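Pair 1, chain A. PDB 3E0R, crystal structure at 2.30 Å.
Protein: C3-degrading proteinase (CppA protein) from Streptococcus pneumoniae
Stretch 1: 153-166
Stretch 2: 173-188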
# COMPACT_ATOMS: atom_id res chain seq x y z
N ILE A 153 3.77 4.90 4.12
CA ILE A 153 2.58 4.25 3.58
C ILE A 153 1.66 3.89 4.71
O ILE A 153 2.07 3.36 5.73
CB ILE A 153 2.91 2.94 2.80
CG1 ILE A 153 3.80 3.23 1.61
CG2 ILE A 153 1.63 2.14 2.33
CD1 ILE A 153 3.34 4.13 0.68
N SER A 154 0.39 4.17 4.54
CA SER A 154 -0.61 3.49 5.36
C SER A 154 -1.72 3.10 4.40
O SER A 154 -1.61 3.31 3.18
CB SER A 154 -1.06 4.38 6.51
OG SER A 154 -1.63 5.58 6.07
N MSE A 155 -2.80 2.52 4.92
CA MSE A 155 -3.89 2.13 4.02
C MSE A 155 -5.25 1.99 4.68
O MSE A 155 -5.36 1.76 5.89
CB MSE A 155 -3.51 0.81 3.36
CG MSE A 155 -3.56 -0.33 4.32
SE MSE A 155 -2.39 -1.73 3.75
CE MSE A 155 -0.76 -1.11 4.67
N GLU A 156 -6.28 2.11 3.86
CA GLU A 156 -7.61 1.75 4.28
C GLU A 156 -7.95 0.44 3.59
O GLU A 156 -7.67 0.30 2.40
CB GLU A 156 -8.60 2.83 3.91
CG GLU A 156 -8.51 4.03 4.78
CD GLU A 156 -8.94 5.31 4.11
OE1 GLU A 156 -9.53 5.28 3.01
OE2 GLU A 156 -8.72 6.36 4.73
N LEU A 157 -8.49 -0.53 4.33
CA LEU A 157 -8.81 -1.84 3.81
C LEU A 157 -10.28 -2.11 3.93
O LEU A 157 -10.85 -1.84 4.96
CB LEU A 157 -8.03 -2.92 4.55
CG LEU A 157 -6.50 -2.84 4.47
CD1 LEU A 157 -5.88 -4.04 5.11
CD2 LEU A 157 -5.97 -2.70 3.04
N HIS A 158 -10.89 -2.64 2.87
CA HIS A 158 -12.29 -3.00 2.87
C HIS A 158 -12.47 -4.42 3.42
O HIS A 158 -11.89 -5.40 2.90
CB HIS A 158 -12.86 -2.90 1.44
CG HIS A 158 -13.16 -1.51 0.97
ND1 HIS A 158 -12.79 -1.05 -0.27
CD2 HIS A 158 -13.85 -0.50 1.55
CE1 HIS A 158 -13.21 0.19 -0.42
NE2 HIS A 158 -13.87 0.55 0.67
N LEU A 159 -13.26 -4.53 4.49
CA LEU A 159 -13.43 -5.81 5.22
C LEU A 159 -14.92 -6.12 5.39
O LEU A 159 -15.66 -5.31 5.96
CB LEU A 159 -12.72 -5.76 6.58
CG LEU A 159 -12.52 -7.08 7.37
CD1 LEU A 159 -11.49 -8.03 6.72
CD2 LEU A 159 -12.12 -6.82 8.83
N PRO A 160 -15.36 -7.31 4.92
CA PRO A 160 -16.79 -7.64 5.11
C PRO A 160 -17.19 -7.68 6.58
O PRO A 160 -16.33 -7.84 7.46
CB PRO A 160 -16.95 -9.02 4.45
CG PRO A 160 -15.70 -9.22 3.62
CD PRO A 160 -14.63 -8.39 4.23
N THR A 161 -18.49 -7.54 6.86
CA THR A 161 -18.94 -7.45 8.25
C THR A 161 -18.95 -8.81 8.91
O THR A 161 -18.80 -8.90 10.14
CB THR A 161 -20.32 -6.74 8.40
OG1 THR A 161 -21.33 -7.45 7.67
CG2 THR A 161 -20.24 -5.28 7.93
N ASP A 162 -19.07 -9.87 8.10
CA ASP A 162 -19.22 -11.26 8.62
C ASP A 162 -17.89 -11.96 8.89
O ASP A 162 -17.89 -13.08 9.41
CB ASP A 162 -20.08 -12.12 7.67
CG ASP A 162 -19.48 -12.24 6.25
OD1 ASP A 162 -18.39 -11.68 5.99
OD2 ASP A 162 -20.11 -12.90 5.38
N ILE A 163 -16.78 -11.34 8.53
CA ILE A 163 -15.48 -11.84 8.93
C ILE A 163 -14.69 -10.84 9.78
O ILE A 163 -14.91 -9.63 9.75
CB ILE A 163 -14.63 -12.33 7.69
CG1 ILE A 163 -13.99 -11.17 6.95
CG2 ILE A 163 -15.46 -13.18 6.71
CD1 ILE A 163 -12.82 -11.61 6.12
N GLU A 164 -13.75 -11.39 10.54
CA GLU A 164 -12.84 -10.67 11.40
C GLU A 164 -11.42 -10.92 10.90
O GLU A 164 -11.07 -12.02 10.50
CB GLU A 164 -12.98 -11.17 12.83
CG GLU A 164 -14.10 -10.47 13.63
CD GLU A 164 -13.62 -9.18 14.30
OE1 GLU A 164 -12.85 -9.27 15.29
OE2 GLU A 164 -14.00 -8.07 13.85
N SER A 165 -10.60 -9.87 10.89
CA SER A 165 -9.21 -10.02 10.58
C SER A 165 -8.49 -10.61 11.79
O SER A 165 -8.85 -10.36 12.95
CB SER A 165 -8.59 -8.68 10.21
OG SER A 165 -7.18 -8.79 10.11
N PHE A 166 -7.48 -11.41 11.49
CA PHE A 166 -6.48 -11.82 12.45
C PHE A 166 -5.69 -10.63 12.98
O PHE A 166 -5.09 -10.73 14.06
CB PHE A 166 -5.51 -12.86 11.82
CG PHE A 166 -6.01 -14.27 11.87
CD1 PHE A 166 -6.09 -14.95 13.07
CD2 PHE A 166 -6.40 -14.92 10.72
CE1 PHE A 166 -6.56 -16.27 13.12
CE2 PHE A 166 -6.87 -16.22 10.76
CZ PHE A 166 -6.94 -16.90 11.96
N GLY A 173 -2.12 -0.61 14.65
CA GLY A 173 -2.00 0.81 14.89
C GLY A 173 -2.76 1.65 13.89
O GLY A 173 -3.89 1.31 13.52
N ALA A 174 -2.12 2.75 13.48
CA ALA A 174 -2.67 3.73 12.55
C ALA A 174 -2.33 3.43 11.07
O ALA A 174 -2.96 4.01 10.16
CB ALA A 174 -2.17 5.16 12.92
N SER A 175 -1.35 2.55 10.82
CA SER A 175 -0.96 2.15 9.45
C SER A 175 -2.11 1.51 8.71
O SER A 175 -2.13 1.54 7.48
CB SER A 175 0.19 1.15 9.47
OG SER A 175 1.32 1.71 10.08
N LEU A 176 -3.08 0.96 9.44
CA LEU A 176 -4.15 0.18 8.84
C LEU A 176 -5.56 0.48 9.39
O LEU A 176 -5.83 0.30 10.55
CB LEU A 176 -3.81 -1.24 9.08
CG LEU A 176 -3.94 -2.14 7.91
CD1 LEU A 176 -2.84 -3.26 7.98
CD2 LEU A 176 -5.48 -2.58 7.92
N ASP A 177 -6.44 0.93 8.51
CA ASP A 177 -7.80 1.30 8.84
C ASP A 177 -8.77 0.34 8.14
O ASP A 177 -8.73 0.26 6.92
CB ASP A 177 -8.01 2.72 8.33
CG ASP A 177 -9.07 3.44 9.06
OD1 ASP A 177 -9.14 3.24 10.30
OD2 ASP A 177 -9.83 4.23 8.42
N PHE A 178 -9.64 -0.36 8.88
CA PHE A 178 -10.61 -1.27 8.25
C PHE A 178 -11.95 -0.58 8.02
O PHE A 178 -12.55 -0.07 8.94
CB PHE A 178 -10.85 -2.53 9.08
CG PHE A 178 -9.76 -3.53 8.99
CD1 PHE A 178 -9.50 -4.18 7.80
CD2 PHE A 178 -8.96 -3.81 10.08
CE1 PHE A 178 -8.47 -5.10 7.71
CE2 PHE A 178 -7.91 -4.73 9.98
CZ PHE A 178 -7.69 -5.38 8.82
N ILE A 179 -12.43 -0.59 6.79
CA ILE A 179 -13.74 -0.05 6.47
C ILE A 179 -14.70 -1.21 6.20
O ILE A 179 -14.37 -2.08 5.40
CB ILE A 179 -13.65 0.85 5.25
CG1 ILE A 179 -12.80 2.08 5.60
CG2 ILE A 179 -15.04 1.22 4.76
CD1 ILE A 179 -12.41 2.90 4.43
N PRO A 180 -15.87 -1.24 6.90
CA PRO A 180 -16.83 -2.29 6.58
C PRO A 180 -17.30 -2.11 5.13
O PRO A 180 -17.34 -0.97 4.65
CB PRO A 180 -17.96 -2.09 7.62
CG PRO A 180 -17.36 -1.18 8.69
CD PRO A 180 -16.36 -0.35 7.98
N ALA A 181 -17.59 -3.22 4.43
CA ALA A 181 -17.69 -3.25 2.98
C ALA A 181 -18.34 -4.54 2.53
O ALA A 181 -18.21 -5.56 3.19
CB ALA A 181 -16.31 -3.13 2.37
N GLN A 182 -19.06 -4.49 1.42
CA GLN A 182 -19.57 -5.68 0.75
C GLN A 182 -19.07 -5.67 -0.66
O GLN A 182 -18.93 -4.61 -1.28
CB GLN A 182 -21.12 -5.74 0.68
CG GLN A 182 -21.79 -5.94 2.01
CD GLN A 182 -21.86 -4.64 2.79
OE1 GLN A 182 -22.32 -3.61 2.25
NE2 GLN A 182 -21.38 -4.66 4.05
N GLY A 183 -18.82 -6.87 -1.16
CA GLY A 183 -18.43 -7.11 -2.53
C GLY A 183 -17.97 -8.55 -2.68
O GLY A 183 -17.41 -9.15 -1.74
N GLN A 184 -18.19 -9.09 -3.88
CA GLN A 184 -17.90 -10.49 -4.21
C GLN A 184 -16.43 -10.86 -4.01
O GLN A 184 -16.13 -11.95 -3.54
CB GLN A 184 -18.35 -10.82 -5.65
CG GLN A 184 -17.78 -9.91 -6.78
CD GLN A 184 -17.89 -10.55 -8.17
OE1 GLN A 184 -18.97 -10.59 -8.75
NE2 GLN A 184 -16.76 -11.03 -8.73
N ASP A 185 -15.52 -9.94 -4.33
CA ASP A 185 -14.07 -10.23 -4.34
C ASP A 185 -13.29 -9.84 -3.08
O ASP A 185 -12.03 -9.91 -3.05
CB ASP A 185 -13.44 -9.54 -5.58
CG ASP A 185 -14.02 -10.07 -6.89
OD1 ASP A 185 -14.71 -11.11 -6.87
OD2 ASP A 185 -13.78 -9.44 -7.94
N LEU A 186 -14.00 -9.46 -2.03
CA LEU A 186 -13.36 -8.97 -0.80
C LEU A 186 -12.67 -10.05 -0.00
O LEU A 186 -11.88 -9.76 0.89
CB LEU A 186 -14.39 -8.26 0.09
CG LEU A 186 -14.85 -6.86 -0.29
CD1 LEU A 186 -15.87 -6.35 0.76
CD2 LEU A 186 -13.63 -5.97 -0.45
N THR A 187 -13.01 -11.31 -0.27
CA THR A 187 -12.31 -12.47 0.33
C THR A 187 -11.76 -13.51 -0.69
O THR A 187 -11.34 -14.61 -0.30
CB THR A 187 -13.22 -13.16 1.35
OG1 THR A 187 -14.24 -13.90 0.67
CG2 THR A 187 -13.85 -12.13 2.31
N VAL A 188 -11.70 -13.13 -1.96
CA VAL A 188 -11.25 -14.04 -3.03
C VAL A 188 -9.78 -14.51 -2.83
O VAL A 188 -8.91 -13.76 -2.37
CB VAL A 188 -11.45 -13.35 -4.45
CG1 VAL A 188 -10.40 -12.28 -4.70
CG2 VAL A 188 -11.44 -14.32 -5.56
O HOH W 1 -5.08 4.21 7.43
O HOH W 2 -11.17 -7.92 2.71

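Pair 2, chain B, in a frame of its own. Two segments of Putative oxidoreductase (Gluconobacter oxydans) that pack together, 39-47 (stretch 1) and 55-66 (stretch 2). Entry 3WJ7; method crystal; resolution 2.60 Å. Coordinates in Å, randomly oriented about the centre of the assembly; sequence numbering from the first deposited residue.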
# COMPACT_ATOMS: atom_id res chain seq x y z
N ARG B 39 -19.35 -29.48 20.71
CA ARG B 39 -18.80 -28.72 21.82
C ARG B 39 -17.93 -27.62 21.22
O ARG B 39 -16.95 -27.89 20.52
CB ARG B 39 -17.98 -29.59 22.79
CG ARG B 39 -18.19 -31.09 22.69
CD ARG B 39 -17.49 -31.79 23.86
NE ARG B 39 -17.79 -33.22 23.98
CZ ARG B 39 -17.51 -33.97 25.06
NH1 ARG B 39 -16.93 -33.43 26.13
NH2 ARG B 39 -17.82 -35.26 25.07
N LEU B 40 -18.28 -26.38 21.52
CA LEU B 40 -17.57 -25.25 20.93
C LEU B 40 -16.44 -24.63 21.76
O LEU B 40 -16.50 -24.52 22.99
CB LEU B 40 -18.57 -24.19 20.51
CG LEU B 40 -19.60 -24.52 19.42
CD1 LEU B 40 -20.42 -23.27 19.14
CD2 LEU B 40 -18.98 -24.99 18.11
N ARG B 41 -15.37 -24.27 21.07
CA ARG B 41 -14.38 -23.34 21.59
C ARG B 41 -14.28 -22.17 20.56
O ARG B 41 -14.25 -22.37 19.35
CB ARG B 41 -13.03 -24.04 21.83
CG ARG B 41 -11.92 -23.12 22.37
CD ARG B 41 -10.58 -23.84 22.61
NE ARG B 41 -10.75 -24.96 23.51
CZ ARG B 41 -10.00 -26.05 23.56
NH1 ARG B 41 -8.97 -26.21 22.74
NH2 ARG B 41 -10.32 -27.00 24.43
N LEU B 42 -14.25 -20.94 21.03
CA LEU B 42 -14.31 -19.82 20.10
C LEU B 42 -13.01 -19.04 20.23
O LEU B 42 -12.69 -18.60 21.30
CB LEU B 42 -15.53 -18.94 20.43
CG LEU B 42 -16.89 -19.67 20.45
CD1 LEU B 42 -18.04 -18.73 20.76
CD2 LEU B 42 -17.22 -20.45 19.19
N LEU B 43 -12.24 -18.93 19.16
CA LEU B 43 -11.04 -18.12 19.24
C LEU B 43 -11.48 -16.68 19.08
O LEU B 43 -12.28 -16.38 18.19
CB LEU B 43 -10.03 -18.49 18.16
CG LEU B 43 -8.69 -17.77 18.21
CD1 LEU B 43 -7.72 -18.39 19.23
CD2 LEU B 43 -8.05 -17.73 16.82
N VAL B 44 -11.02 -15.82 19.98
CA VAL B 44 -11.26 -14.37 19.91
C VAL B 44 -9.95 -13.60 20.13
O VAL B 44 -9.00 -14.13 20.73
CB VAL B 44 -12.22 -13.92 21.02
CG1 VAL B 44 -13.60 -14.54 20.82
CG2 VAL B 44 -11.63 -14.26 22.39
N ARG B 45 -9.93 -12.35 19.64
CA ARG B 45 -8.79 -11.43 19.79
C ARG B 45 -8.69 -10.80 21.20
O ARG B 45 -9.72 -10.60 21.86
CB ARG B 45 -8.85 -10.34 18.73
CG ARG B 45 -7.97 -10.57 17.50
CD ARG B 45 -7.81 -9.28 16.68
NE ARG B 45 -7.24 -9.49 15.33
CZ ARG B 45 -7.95 -9.81 14.24
NH1 ARG B 45 -9.27 -9.98 14.31
NH2 ARG B 45 -7.33 -9.97 13.07
N PRO B 46 -7.45 -10.47 21.66
CA PRO B 46 -7.22 -9.66 22.88
C PRO B 46 -8.16 -8.44 22.98
O PRO B 46 -8.71 -8.17 24.05
CB PRO B 46 -5.75 -9.21 22.74
CG PRO B 46 -5.12 -10.13 21.73
CD PRO B 46 -6.18 -11.01 21.12
N THR B 47 -8.33 -7.74 21.86
CA THR B 47 -9.31 -6.64 21.69
C THR B 47 -10.77 -7.12 21.82
O THR B 47 -11.28 -7.26 22.93
CB THR B 47 -9.08 -5.91 20.34
OG1 THR B 47 -8.80 -6.86 19.30
CG2 THR B 47 -7.89 -4.94 20.46
N GLU B 55 -24.61 -15.61 24.38
CA GLU B 55 -25.61 -16.59 23.91
C GLU B 55 -25.16 -18.05 23.85
O GLU B 55 -25.96 -18.96 24.07
CB GLU B 55 -26.10 -16.21 22.51
CG GLU B 55 -27.56 -15.84 22.43
CD GLU B 55 -27.99 -15.53 21.01
OE1 GLU B 55 -27.37 -16.09 20.06
OE2 GLU B 55 -28.93 -14.73 20.85
N LEU B 56 -23.89 -18.28 23.54
CA LEU B 56 -23.37 -19.63 23.36
C LEU B 56 -22.61 -20.07 24.59
O LEU B 56 -21.69 -19.39 25.04
CB LEU B 56 -22.44 -19.67 22.14
CG LEU B 56 -22.90 -19.03 20.83
CD1 LEU B 56 -21.70 -18.56 20.02
CD2 LEU B 56 -23.76 -19.99 20.03
N ASN B 57 -23.00 -21.20 25.17
CA ASN B 57 -22.17 -21.81 26.18
C ASN B 57 -20.99 -22.33 25.38
O ASN B 57 -21.14 -23.19 24.50
CB ASN B 57 -22.90 -22.90 27.00
CG ASN B 57 -23.53 -24.00 26.14
OD1 ASN B 57 -24.33 -23.74 25.24
ND2 ASN B 57 -23.17 -25.25 26.43
N ALA B 58 -19.83 -21.73 25.62
CA ALA B 58 -18.67 -22.00 24.79
C ALA B 58 -17.36 -21.74 25.53
O ALA B 58 -17.21 -20.74 26.24
CB ALA B 58 -18.74 -21.17 23.52
N GLU B 59 -16.40 -22.64 25.35
CA GLU B 59 -15.06 -22.32 25.79
C GLU B 59 -14.54 -21.13 24.94
O GLU B 59 -14.78 -21.03 23.71
CB GLU B 59 -14.12 -23.51 25.69
CG GLU B 59 -14.38 -24.61 26.70
CD GLU B 59 -13.78 -25.94 26.25
OE1 GLU B 59 -12.72 -25.92 25.55
OE2 GLU B 59 -14.36 -27.01 26.59
N LEU B 60 -13.85 -20.22 25.60
CA LEU B 60 -13.23 -19.13 24.90
C LEU B 60 -11.73 -19.28 24.96
O LEU B 60 -11.16 -19.37 26.03
CB LEU B 60 -13.70 -17.81 25.49
CG LEU B 60 -15.07 -17.48 24.92
CD1 LEU B 60 -16.07 -17.14 26.02
CD2 LEU B 60 -14.95 -16.38 23.87
N ALA B 61 -11.10 -19.34 23.80
CA ALA B 61 -9.64 -19.24 23.70
C ALA B 61 -9.29 -17.88 23.13
O ALA B 61 -9.94 -17.40 22.19
CB ALA B 61 -9.06 -20.35 22.83
N VAL B 62 -8.28 -17.26 23.72
CA VAL B 62 -7.73 -15.98 23.28
C VAL B 62 -6.43 -16.26 22.50
O VAL B 62 -5.58 -17.05 22.93
CB VAL B 62 -7.47 -15.04 24.50
CG1 VAL B 62 -6.96 -13.68 24.05
CG2 VAL B 62 -8.75 -14.87 25.31
N GLY B 63 -6.29 -15.60 21.36
CA GLY B 63 -5.20 -15.86 20.43
C GLY B 63 -5.23 -14.87 19.27
O GLY B 63 -6.08 -13.97 19.20
N ASP B 64 -4.31 -15.07 18.35
CA ASP B 64 -4.05 -14.10 17.32
C ASP B 64 -3.29 -14.83 16.24
O ASP B 64 -2.21 -15.35 16.48
CB ASP B 64 -3.16 -13.01 17.93
CG ASP B 64 -3.17 -11.74 17.14
OD1 ASP B 64 -2.07 -11.31 16.74
OD2 ASP B 64 -4.27 -11.16 16.92
N LEU B 65 -3.87 -14.86 15.04
CA LEU B 65 -3.39 -15.63 13.90
C LEU B 65 -1.95 -15.35 13.45
O LEU B 65 -1.23 -16.25 12.97
CB LEU B 65 -4.36 -15.43 12.74
CG LEU B 65 -5.82 -15.79 13.05
CD1 LEU B 65 -6.60 -16.01 11.77
CD2 LEU B 65 -5.87 -17.07 13.88
N SER B 66 -1.51 -14.10 13.61
CA SER B 66 -0.14 -13.73 13.25
C SER B 66 0.96 -14.32 14.16
O SER B 66 2.13 -14.31 13.77
CB SER B 66 -0.00 -12.21 13.08
OG SER B 66 -0.88 -11.50 13.94

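Both pairs set two parallel strands side by side, their axes 4.5 Å apart at closest approach and crossing at -29° in pair 1 and -27° in pair 2; fourteen central residues superpose with an RMSD of 0.5 Å. The backbone carries the common rule. In pair 1, Leu A157 takes the O of Asp A177 through its N (2.7 Å) and offers its own O to the N of Ile A179 (2.7 Å). Leu B42, the matching residue, does the same in pair 2, from its N to Glu B59 O (2.7 Å) and from Ala B61 N to its O (3.1 Å). One residue thus spans two positions of its neighbour, the signature of parallel pairing, and the ladder continues through Leu A159 N to Ile A179 O (2.8 Å) and its counterpart, Val B44 N to Ala B61 O (2.9 Å).

On the sheet face of Leu A157 and Leu B42, both pairs choose apolar packing but distribute bulk differently. Leu A157 CD1 meets Leu A176 CD2 at a tight 3.2 Å. Ala B58 occupies the latter position in pair 2, and Leu B42 CD1 touches both its CB (3.7 Å) and Leu B56 CD1 (3.7 Å), so a leucine two residues earlier also contributes bulk. Further along, Phe A178 lays one ring face under Leu A159, whose CD2 lies 4.2 Å from the ring centroid in a CH-pi contact. The equivalent Leu B60 and Val B44 meet as simple aliphatics, CD2 to CG1 at 3.8 Å.

The other face shows the sharpest change in chemistry. Glu A156 and Asp A177 bring like charges close, OE2 to OD2 at 4.4 Å, although both carboxylate oxygens of Glu A156 are hydrogen-bonded elsewhere in the structure. Arg B41 and Glu B59 turn the same bridge into a salt bridge: NE and NH2 of Arg B41 both donate to Glu B59 OE1, at 3.0 and 2.9 Å, with the oxygen at the guanidinium edge.

Next on this face, His A158 presents its ring edge to Ile A179, CD2 to CG2 at 3.8 Å, and sets its CB 3.6 Å from Ala A181 CB. Leu B43 leaves the strand on the face it shares with Ala B61, but its end comes nearer to the other stretch, with CD1 3.8 Å from Gly B63 CA. Here an ideal CB on Gly B63 would lie 2.8 Å from Leu B43 CD1, a clash. The design lesson is to read matched positions jointly: the room for a methyl at the Ala A181/Gly B63 position goes with the side chain that reaches it diagonally, His A158 in one pair and Leu B43 in the other.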